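Long-range contacts in amino acid adenylation domain-containing protein (Bacillus stratosphericus LAMA 585, PDB 6ULY), which probably selects and adenylates the keto acid 4-methyl-2-oxopentanoate as a building block for nonribosomal depsipeptide synthesis: residues 1-9 with 386-394; 189-199 with 333-341. All coordinates share one frame; numbering follows the deposited sequence.

Interaction 1 of 2, residues 1-9 with 386-394; sequences PALSYGGDL and PIPGITIRI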
loop_
_atom_site.group_PDB
_atom_site.type_symbol
_atom_site.label_atom_id
_atom_site.label_comp_id
_atom_site.label_asym_id
_atom_site.label_seq_id
_atom_site.Cartn_x
_atom_site.Cartn_y
_atom_site.Cartn_z
ATOM N N PRO A 1 27.468 19.631 -3.308
ATOM C CA PRO A 1 26.539 18.682 -2.693
ATOM C C PRO A 1 25.834 17.814 -3.729
ATOM O O PRO A 1 25.993 18.040 -4.928
ATOM C CB PRO A 1 25.541 19.597 -1.996
ATOM C CG PRO A 1 25.429 20.749 -2.946
ATOM C CD PRO A 1 26.812 20.929 -3.557
ATOM N N ALA A 2 25.054 16.843 -3.255
ATOM C CA ALA A 2 24.237 15.998 -4.122
ATOM C C ALA A 2 22.976 16.748 -4.559
ATOM O O ALA A 2 21.847 16.385 -4.233
ATOM C CB ALA A 2 23.888 14.697 -3.410
ATOM N N LEU A 3 23.199 17.826 -5.309
ATOM C CA LEU A 3 22.124 18.587 -5.941
ATOM C C LEU A 3 22.593 18.994 -7.327
ATOM O O LEU A 3 23.559 19.751 -7.456
ATOM C CB LEU A 3 21.744 19.819 -5.112
ATOM C CG LEU A 3 20.615 20.679 -5.688
ATOM C CD1 LEU A 3 19.795 21.314 -4.570
ATOM C CD2 LEU A 3 21.156 21.751 -6.614
ATOM N N SER A 4 21.907 18.498 -8.357
ATOM C CA SER A 4 22.313 18.683 -9.744
ATOM C C SER A 4 21.184 19.323 -10.539
ATOM O O SER A 4 20.060 18.811 -10.553
ATOM C CB SER A 4 22.704 17.346 -10.374
ATOM O OG SER A 4 23.150 17.514 -11.708
ATOM N N TYR A 5 21.494 20.428 -11.209
ATOM C CA TYR A 5 20.552 21.146 -12.056
ATOM C C TYR A 5 20.908 20.920 -13.516
ATOM O O TYR A 5 22.081 20.995 -13.898
ATOM C CB TYR A 5 20.576 22.643 -11.743
ATOM C CG TYR A 5 19.625 23.489 -12.559
ATOM C CD1 TYR A 5 18.272 23.189 -12.617
ATOM C CD2 TYR A 5 20.075 24.617 -13.237
ATOM C CE1 TYR A 5 17.399 23.971 -13.345
ATOM C CE2 TYR A 5 19.208 25.409 -13.962
ATOM C CZ TYR A 5 17.870 25.081 -14.012
ATOM O OH TYR A 5 16.999 25.862 -14.736
ATOM N N GLY A 6 19.892 20.652 -14.331
ATOM C CA GLY A 6 20.096 20.391 -15.737
ATOM C C GLY A 6 20.236 21.613 -16.610
ATOM O O GLY A 6 20.418 21.476 -17.823
ATOM N N GLY A 7 20.157 22.809 -16.035
ATOM C CA GLY A 7 20.267 24.035 -16.793
ATOM C C GLY A 7 18.912 24.592 -17.193
ATOM O O GLY A 7 17.874 23.929 -17.122
ATOM N N ASP A 8 18.935 25.847 -17.633
ATOM C CA ASP A 8 17.698 26.525 -17.990
ATOM C C ASP A 8 17.039 25.851 -19.183
ATOM O O ASP A 8 17.698 25.485 -20.162
ATOM C CB ASP A 8 17.961 27.997 -18.311
ATOM C CG ASP A 8 18.431 28.778 -17.103
ATOM O OD1 ASP A 8 19.499 29.422 -17.187
ATOM O OD2 ASP A 8 17.741 28.730 -16.064
ATOM N N LEU A 9 15.722 25.692 -19.092
ATOM C CA LEU A 9 14.901 25.170 -20.178
ATOM C C LEU A 9 13.934 26.269 -20.588
ATOM O O LEU A 9 13.067 26.664 -19.802
ATOM C CB LEU A 9 14.151 23.910 -19.750
ATOM C CG LEU A 9 13.154 23.340 -20.765
ATOM C CD1 LEU A 9 13.872 22.837 -22.018
ATOM C CD2 LEU A 9 12.315 22.232 -20.127
ATOM N N PRO A 386 20.608 15.490 -15.178
ATOM C CA PRO A 386 19.211 15.868 -15.403
ATOM C C PRO A 386 19.051 16.582 -16.734
ATOM O O PRO A 386 19.954 17.275 -17.204
ATOM C CB PRO A 386 18.895 16.805 -14.231
ATOM C CG PRO A 386 19.985 16.597 -13.241
ATOM C CD PRO A 386 21.185 16.171 -14.006
ATOM N N ILE A 387 17.880 16.417 -17.338
ATOM C CA ILE A 387 17.555 17.150 -18.557
ATOM C C ILE A 387 17.378 18.617 -18.181
ATOM O O ILE A 387 17.194 18.931 -16.995
ATOM C CB ILE A 387 16.299 16.590 -19.242
ATOM C CG1 ILE A 387 15.085 16.671 -18.310
ATOM C CG2 ILE A 387 16.540 15.152 -19.694
ATOM C CD1 ILE A 387 13.779 16.246 -18.984
ATOM N N PRO A 388 17.443 19.543 -19.135
ATOM C CA PRO A 388 17.183 20.948 -18.811
ATOM C C PRO A 388 15.868 21.111 -18.065
ATOM O O PRO A 388 14.870 20.458 -18.375
ATOM C CB PRO A 388 17.142 21.625 -20.184
ATOM C CG PRO A 388 18.011 20.779 -21.041
ATOM C CD PRO A 388 17.860 19.365 -20.538
ATOM N N GLY A 389 15.883 21.993 -17.063
ATOM C CA GLY A 389 14.716 22.312 -16.280
ATOM C C GLY A 389 14.563 21.508 -15.007
ATOM O O GLY A 389 13.812 21.923 -14.116
ATOM N N ILE A 390 15.258 20.380 -14.889
ATOM C CA ILE A 390 15.098 19.468 -13.765
ATOM C C ILE A 390 16.236 19.683 -12.780
ATOM O O ILE A 390 17.398 19.849 -13.175
ATOM C CB ILE A 390 15.059 18.003 -14.242
ATOM C CG1 ILE A 390 13.835 17.744 -15.132
ATOM C CG2 ILE A 390 15.081 17.061 -13.050
ATOM C CD1 ILE A 390 12.533 17.641 -14.387
ATOM N N THR A 391 15.904 19.686 -11.494
ATOM C CA THR A 391 16.892 19.619 -10.427
ATOM C C THR A 391 16.672 18.324 -9.660
ATOM O O THR A 391 15.535 17.984 -9.321
ATOM C CB THR A 391 16.794 20.820 -9.478
ATOM O OG1 THR A 391 16.749 22.038 -10.233
ATOM C CG2 THR A 391 18.002 20.857 -8.571
ATOM N N ILE A 392 17.753 17.598 -9.411
ATOM C CA ILE A 392 17.717 16.387 -8.606
ATOM C C ILE A 392 18.527 16.637 -7.346
ATOM O O ILE A 392 19.533 17.354 -7.372
ATOM C CB ILE A 392 18.273 15.170 -9.371
ATOM C CG1 ILE A 392 17.606 15.068 -10.743
ATOM C CG2 ILE A 392 18.068 13.902 -8.555
ATOM C CD1 ILE A 392 18.076 13.908 -11.558
ATOM N N ARG A 393 18.087 16.048 -6.238
ATOM C CA ARG A 393 18.874 16.065 -5.016
ATOM C C ARG A 393 18.707 14.732 -4.305
ATOM O O ARG A 393 17.743 13.996 -4.530
ATOM C CB ARG A 393 18.485 17.234 -4.093
ATOM C CG ARG A 393 17.162 17.066 -3.359
ATOM C CD ARG A 393 16.974 18.164 -2.313
ATOM N NE ARG A 393 15.751 17.989 -1.535
ATOM C CZ ARG A 393 15.351 18.813 -0.570
ATOM N NH1 ARG A 393 16.072 19.883 -0.257
ATOM N NH2 ARG A 393 14.224 18.569 0.083
ATOM N N ILE A 394 19.682 14.429 -3.455
ATOM C CA ILE A 394 19.700 13.221 -2.643
ATOM C C ILE A 394 19.693 13.652 -1.182
ATOM O O ILE A 394 20.537 14.455 -0.768
ATOM C CB ILE A 394 20.936 12.355 -2.951
ATOM C CG1 ILE A 394 21.121 12.180 -4.465
ATOM C CG2 ILE A 394 20.831 11.016 -2.246
ATOM C CD1 ILE A 394 20.038 11.364 -5.153
#
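A2 begins the pairing with I394: its carbonyl takes the I394 N-H in the carbonyl plane (A2 O to I394 N 3.0 Å), while its CB rests on I394 CB. L3 then faces R393 as an antiparallel non-hydrogen-bonded pair and leans its CD2 on the T391 methyl, CG2, at 3.8 Å. S4 and I392 form the hydrogen-bonded pair, both bonds being 2.8 Å long (S4 N to I392 O, I392 N to S4 O). With S4 OG anti to the backbone N (chi1 -178°), the hydroxyl lies 3.3 Å from P386 CD and is hydrogen-bonded to G449 O. Y5, on the same side of the sheet as L3, brings ring atom CD1 obliquely up to T391 OG1. Beyond the strand G6 N bonds I390 O, and the bare G6 CA passes 3.4 Å from P386 O. G7 O receives G389 N (2.8 Å) from the type II turn 387-390, and L9 crosses P388 at about a right angle, CB to CB 3.8 Å. Strand 3-5 thus ends one side of a five-stranded antiparallel sheet, and all five hydrogen bonds to 386-394 are main-chain ones, so the join rests mainly on backbone hydrogen bonding.

Interaction 2 of 2, residues 189-199 with 333-341; sequences VEHSHRSVLAN and MSEISSAVV. With QA7 (5'-O-{(S)-hydroxy[(4-methyl-2-oxopentanoyl)oxy]phosphoryl}adenosine), chain C.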
loop_
_atom_site.group_PDB
_atom_site.type_symbol
_atom_site.label_atom_id
_atom_site.label_comp_id
_atom_site.label_asym_id
_atom_site.label_seq_id
_atom_site.Cartn_x
_atom_site.Cartn_y
_atom_site.Cartn_z
ATOM N N VAL A 189 -2.328 9.508 -12.033
ATOM C CA VAL A 189 -1.437 10.635 -12.279
ATOM C C VAL A 189 -2.100 11.572 -13.279
ATOM O O VAL A 189 -2.394 11.182 -14.414
ATOM C CB VAL A 189 -0.071 10.147 -12.778
ATOM C CG1 VAL A 189 0.845 11.319 -13.123
ATOM C CG2 VAL A 189 0.582 9.246 -11.721
ATOM N N GLU A 190 -2.345 12.811 -12.858
ATOM C CA GLU A 190 -2.990 13.814 -13.697
ATOM C C GLU A 190 -1.939 14.803 -14.190
ATOM O O GLU A 190 -1.267 15.453 -13.384
ATOM C CB GLU A 190 -4.097 14.537 -12.929
ATOM C CG GLU A 190 -4.803 15.619 -13.737
ATOM C CD GLU A 190 -6.013 16.198 -13.027
ATOM O OE1 GLU A 190 -6.933 16.669 -13.727
ATOM O OE2 GLU A 190 -6.048 16.182 -11.776
ATOM N N HIS A 191 -1.804 14.917 -15.509
ATOM C CA HIS A 191 -0.801 15.771 -16.123
ATOM C C HIS A 191 -1.462 16.894 -16.904
ATOM O O HIS A 191 -2.629 16.811 -17.292
ATOM C CB HIS A 191 0.115 14.972 -17.056
ATOM C CG HIS A 191 1.299 14.372 -16.366
ATOM N ND1 HIS A 191 2.342 15.132 -15.886
ATOM C CD2 HIS A 191 1.608 13.085 -16.083
ATOM C CE1 HIS A 191 3.240 14.340 -15.327
ATOM N NE2 HIS A 191 2.820 13.093 -15.436
ATOM N N SER A 192 -0.688 17.944 -17.135
ATOM C CA SER A 192 -1.112 19.075 -17.940
ATOM C C SER A 192 -0.279 19.133 -19.213
ATOM O O SER A 192 0.750 18.463 -19.343
ATOM C CB SER A 192 -0.970 20.378 -17.147
ATOM O OG SER A 192 0.400 20.710 -17.001
ATOM N N HIS A 193 -0.733 19.951 -20.164
ATOM C CA HIS A 193 0.073 20.196 -21.356
ATOM C C HIS A 193 1.452 20.720 -20.976
ATOM O O HIS A 193 2.462 20.340 -21.584
ATOM C CB HIS A 193 -0.625 21.195 -22.283
ATOM C CG HIS A 193 -1.995 20.778 -22.719
ATOM N ND1 HIS A 193 -2.232 20.120 -23.907
ATOM C CD2 HIS A 193 -3.205 20.949 -22.136
ATOM C CE1 HIS A 193 -3.526 19.889 -24.030
ATOM N NE2 HIS A 193 -4.141 20.386 -22.970
ATOM N N ARG A 194 1.511 21.592 -19.966
ATOM C CA ARG A 194 2.767 22.238 -19.596
ATOM C C ARG A 194 3.770 21.229 -19.050
ATOM O O ARG A 194 4.942 21.232 -19.442
ATOM C CB ARG A 194 2.501 23.340 -18.568
ATOM C CG ARG A 194 3.698 24.242 -18.305
ATOM C CD ARG A 194 3.450 25.218 -17.163
ATOM N NE ARG A 194 2.301 26.090 -17.396
ATOM C CZ ARG A 194 2.321 27.178 -18.162
ATOM N NH1 ARG A 194 3.433 27.538 -18.791
ATOM N NH2 ARG A 194 1.221 27.907 -18.304
ATOM N N SER A 195 3.332 20.362 -18.134
ATOM C CA SER A 195 4.264 19.411 -17.531
ATOM C C SER A 195 4.764 18.405 -18.558
ATOM O O SER A 195 5.957 18.077 -18.586
ATOM C CB SER A 195 3.606 18.699 -16.348
ATOM O OG SER A 195 2.369 18.103 -16.702
ATOM N N VAL A 196 3.875 17.909 -19.419
ATOM C CA VAL A 196 4.297 16.967 -20.451
ATOM C C VAL A 196 5.249 17.646 -21.429
ATOM O O VAL A 196 6.354 17.154 -21.685
ATOM C CB VAL A 196 3.067 16.379 -21.165
ATOM C CG1 VAL A 196 3.490 15.535 -22.342
ATOM C CG2 VAL A 196 2.237 15.558 -20.174
ATOM N N LEU A 197 4.848 18.800 -21.968
ATOM C CA LEU A 197 5.686 19.475 -22.953
ATOM C C LEU A 197 7.029 19.879 -22.371
ATOM O O LEU A 197 8.032 19.920 -23.095
ATOM C CB LEU A 197 4.968 20.701 -23.506
ATOM C CG LEU A 197 3.870 20.416 -24.530
ATOM C CD1 LEU A 197 3.123 21.697 -24.860
ATOM C CD2 LEU A 197 4.456 19.797 -25.781
ATOM N N ALA A 198 7.072 20.188 -21.074
ATOM C CA ALA A 198 8.342 20.521 -20.440
ATOM C C ALA A 198 9.289 19.330 -20.464
ATOM O O ALA A 198 10.493 19.487 -20.698
ATOM C CB ALA A 198 8.106 20.986 -19.002
ATOM N N ASN A 199 8.764 18.130 -20.211
ATOM C CA ASN A 199 9.586 16.933 -20.334
ATOM C C ASN A 199 9.976 16.688 -21.786
ATOM O O ASN A 199 11.129 16.352 -22.080
ATOM C CB ASN A 199 8.840 15.723 -19.775
ATOM C CG ASN A 199 9.680 14.466 -19.798
ATOM O OD1 ASN A 199 9.935 13.894 -20.856
ATOM N ND2 ASN A 199 10.120 14.032 -18.628
ATOM N N MET A 333 9.675 8.748 -14.118
ATOM C CA MET A 333 8.459 8.268 -13.484
ATOM C C MET A 333 7.273 8.894 -14.195
ATOM O O MET A 333 7.375 9.986 -14.756
ATOM C CB MET A 333 8.400 8.617 -11.986
ATOM C CG MET A 333 9.678 8.344 -11.205
ATOM S SD MET A 333 9.571 8.883 -9.479
ATOM C CE MET A 333 8.241 7.834 -8.885
ATOM N N SER A 334 6.139 8.197 -14.154
ATOM C CA SER A 334 4.920 8.771 -14.708
ATOM C C SER A 334 4.617 10.116 -14.058
ATOM O O SER A 334 4.146 11.044 -14.728
ATOM C CB SER A 334 3.754 7.801 -14.524
ATOM O OG SER A 334 3.405 7.696 -13.159
ATOM N N GLU A 335 4.907 10.250 -12.757
ATOM C CA GLU A 335 4.606 11.483 -12.035
ATOM C C GLU A 335 5.435 12.667 -12.515
ATOM O O GLU A 335 5.068 13.814 -12.234
ATOM C CB GLU A 335 4.836 11.298 -10.531
ATOM C CG GLU A 335 3.848 10.371 -9.851
ATOM C CD GLU A 335 4.298 8.925 -9.846
ATOM O OE1 GLU A 335 5.116 8.543 -10.713
ATOM O OE2 GLU A 335 3.834 8.169 -8.970
ATOM N N ILE A 336 6.537 12.421 -13.223
ATOM C CA ILE A 336 7.398 13.497 -13.706
ATOM C C ILE A 336 7.498 13.433 -15.228
ATOM O O ILE A 336 8.481 13.898 -15.819
ATOM C CB ILE A 336 8.784 13.431 -13.036
ATOM C CG1 ILE A 336 9.457 12.084 -13.308
ATOM C CG2 ILE A 336 8.662 13.647 -11.518
ATOM C CD1 ILE A 336 10.800 11.924 -12.633
ATOM N N SER A 337 6.475 12.856 -15.870
ATOM C CA SER A 337 6.304 12.885 -17.324
ATOM C C SER A 337 7.366 12.078 -18.070
ATOM O O SER A 337 7.736 12.429 -19.193
ATOM C CB SER A 337 6.290 14.325 -17.849
ATOM O OG SER A 337 5.213 15.055 -17.295
ATOM N N SER A 338 7.838 10.989 -17.462
ATOM C CA SER A 338 8.772 10.039 -18.069
ATOM C C SER A 338 10.207 10.410 -17.698
ATOM O O SER A 338 10.468 10.794 -16.552
ATOM C CB SER A 338 8.568 9.933 -19.595
ATOM O OG SER A 338 9.279 10.910 -20.341
ATOM N N ALA A 339 11.147 10.276 -18.630
ATOM C CA ALA A 339 12.556 10.345 -18.267
ATOM C C ALA A 339 12.970 11.766 -17.908
ATOM O O ALA A 339 12.504 12.738 -18.505
ATOM C CB ALA A 339 13.423 9.826 -19.409
ATOM N N VAL A 340 13.856 11.878 -16.916
ATOM C CA VAL A 340 14.431 13.157 -16.516
ATOM C C VAL A 340 15.949 13.115 -16.453
ATOM O O VAL A 340 16.575 14.151 -16.223
ATOM C CB VAL A 340 13.854 13.629 -15.166
ATOM C CG1 VAL A 340 12.359 13.899 -15.299
ATOM C CG2 VAL A 340 14.123 12.603 -14.068
ATOM N N VAL A 341 16.562 11.949 -16.655
ATOM C CA VAL A 341 18.011 11.812 -16.744
ATOM C C VAL A 341 18.335 10.887 -17.910
ATOM O O VAL A 341 17.625 9.906 -18.151
ATOM C CB VAL A 341 18.630 11.264 -15.441
ATOM C CG1 VAL A 341 18.571 12.306 -14.336
ATOM C CG2 VAL A 341 17.937 9.980 -15.009
HETATM C C01 QA7 C . 12.850 6.225 -18.635
HETATM C C02 QA7 C . 11.436 5.779 -18.595
HETATM C C03 QA7 C . 10.564 6.750 -19.344
HETATM C C04 QA7 C . 11.142 5.542 -17.149
HETATM C C05 QA7 C . 9.805 5.961 -16.626
HETATM C C06 QA7 C . 8.981 4.978 -15.860
HETATM C C10 QA7 C . 8.849 4.625 -12.409
HETATM C C11 QA7 C . 9.656 3.885 -11.576
HETATM C C12 QA7 C . 10.724 4.836 -10.890
HETATM C C13 QA7 C . 11.679 4.102 -10.671
HETATM C C14 QA7 C . 11.650 2.910 -11.807
HETATM C C16 QA7 C . 12.539 3.827 -13.817
HETATM C C18 QA7 C . 14.584 3.233 -13.712
HETATM C C19 QA7 C . 15.939 2.958 -13.867
HETATM C C21 QA7 C . 15.952 1.865 -11.922
HETATM C C23 QA7 C . 13.977 2.776 -12.620
HETATM N N15 QA7 C . 12.695 3.152 -12.719
HETATM N N17 QA7 C . 13.681 3.888 -14.437
HETATM N N20 QA7 C . 16.570 2.292 -12.963
HETATM N N22 QA7 C . 14.701 2.082 -11.729
HETATM N N24 QA7 C . 16.606 3.435 -15.002
HETATM O O07 QA7 C . 7.825 5.321 -15.254
HETATM O O09 QA7 C . 7.872 3.859 -13.008
HETATM O O25 QA7 C . 10.525 2.954 -12.361
HETATM O O26 QA7 C . 11.634 3.365 -9.434
HETATM O O27 QA7 C . 10.273 5.591 -9.670
HETATM O O28 QA7 C . 6.188 3.616 -14.868
HETATM O O29 QA7 C . 6.140 5.406 -13.534
HETATM O O30 QA7 C . 9.351 3.916 -15.794
HETATM O O31 QA7 C . 9.451 7.028 -16.778
HETATM P P08 QA7 C . 7.018 4.511 -14.155
#
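V189 spreads its two methyls over the 3-10 turn at 334-335, CG1 lying 3.9 Å from E335 CA and CG2 3.5 Å from S334 OG, while its side chain crosses that of E335 at about a right angle. The turn closes the aromatic-Gly-x-Thr/Ser-Glu motif of ANL adenylating enzymes, here ending in M333, S334 and E335, and strand 338-341 leaves it through a G1 bulge at S337 and S338. H191 drives NE2 almost straight into the S334 carbonyl (H191 NE2 to S334 O 2.5 Å, 174° at the hydrogen), with the oxygen practically in the ring plane. The same oxygen also accepts from S337 N. H191 ND1 shares a hydrogen bond with S195 OG at 3.1 Å, in plane as well, so the imidazole is held at two edges and its rotation is fixed. S195 and S192 in turn form the capping box that starts helix 193-207. One turn further along, N199, with CG anti to the backbone N (chi1 -176°), reaches across to strand 338-341. Its ND2 donates to A339 O at 2.7 Å from above the carbonyl plane, and more weakly to I336 O. S337 OG bonds T416 O, and E335 OE2 bonds Y421 OH, while S334 OG meets E335 OE1 from above the carboxylate plane. All this backs the adenylate pocket. S334 N donates to the phosphate oxygen O29 of QA7 at 2.9 Å. S338 CA comes within 3.3 Å of O31, the keto oxygen of the acyl group, and A339 CB touches C01, one of its terminal methyls, at 3.7 Å.

The two interactions, their centres 15 Å apart, meet just past the pairing of strands 338-342 and 385-386, where I387 N lies 2.8 Å from V340 O, a probable hydrogen bond. Nearby, I392 packs on V341 and L9 on the A198 carbonyl, so interaction 1 borders both elements joined in interaction 2. Interaction 2 is wholly buried and side-chain-driven, with a histidine and an asparagine grasping backbone carbonyls directly behind the bound adenylate. Interaction 1 is only partly buried, at the rim of a separate antiparallel sheet, and relies on main-chain pairing, with L3 and Y5 exposed. One ties a strand and helix to the pocket wall; the other attaches the N-terminal strand.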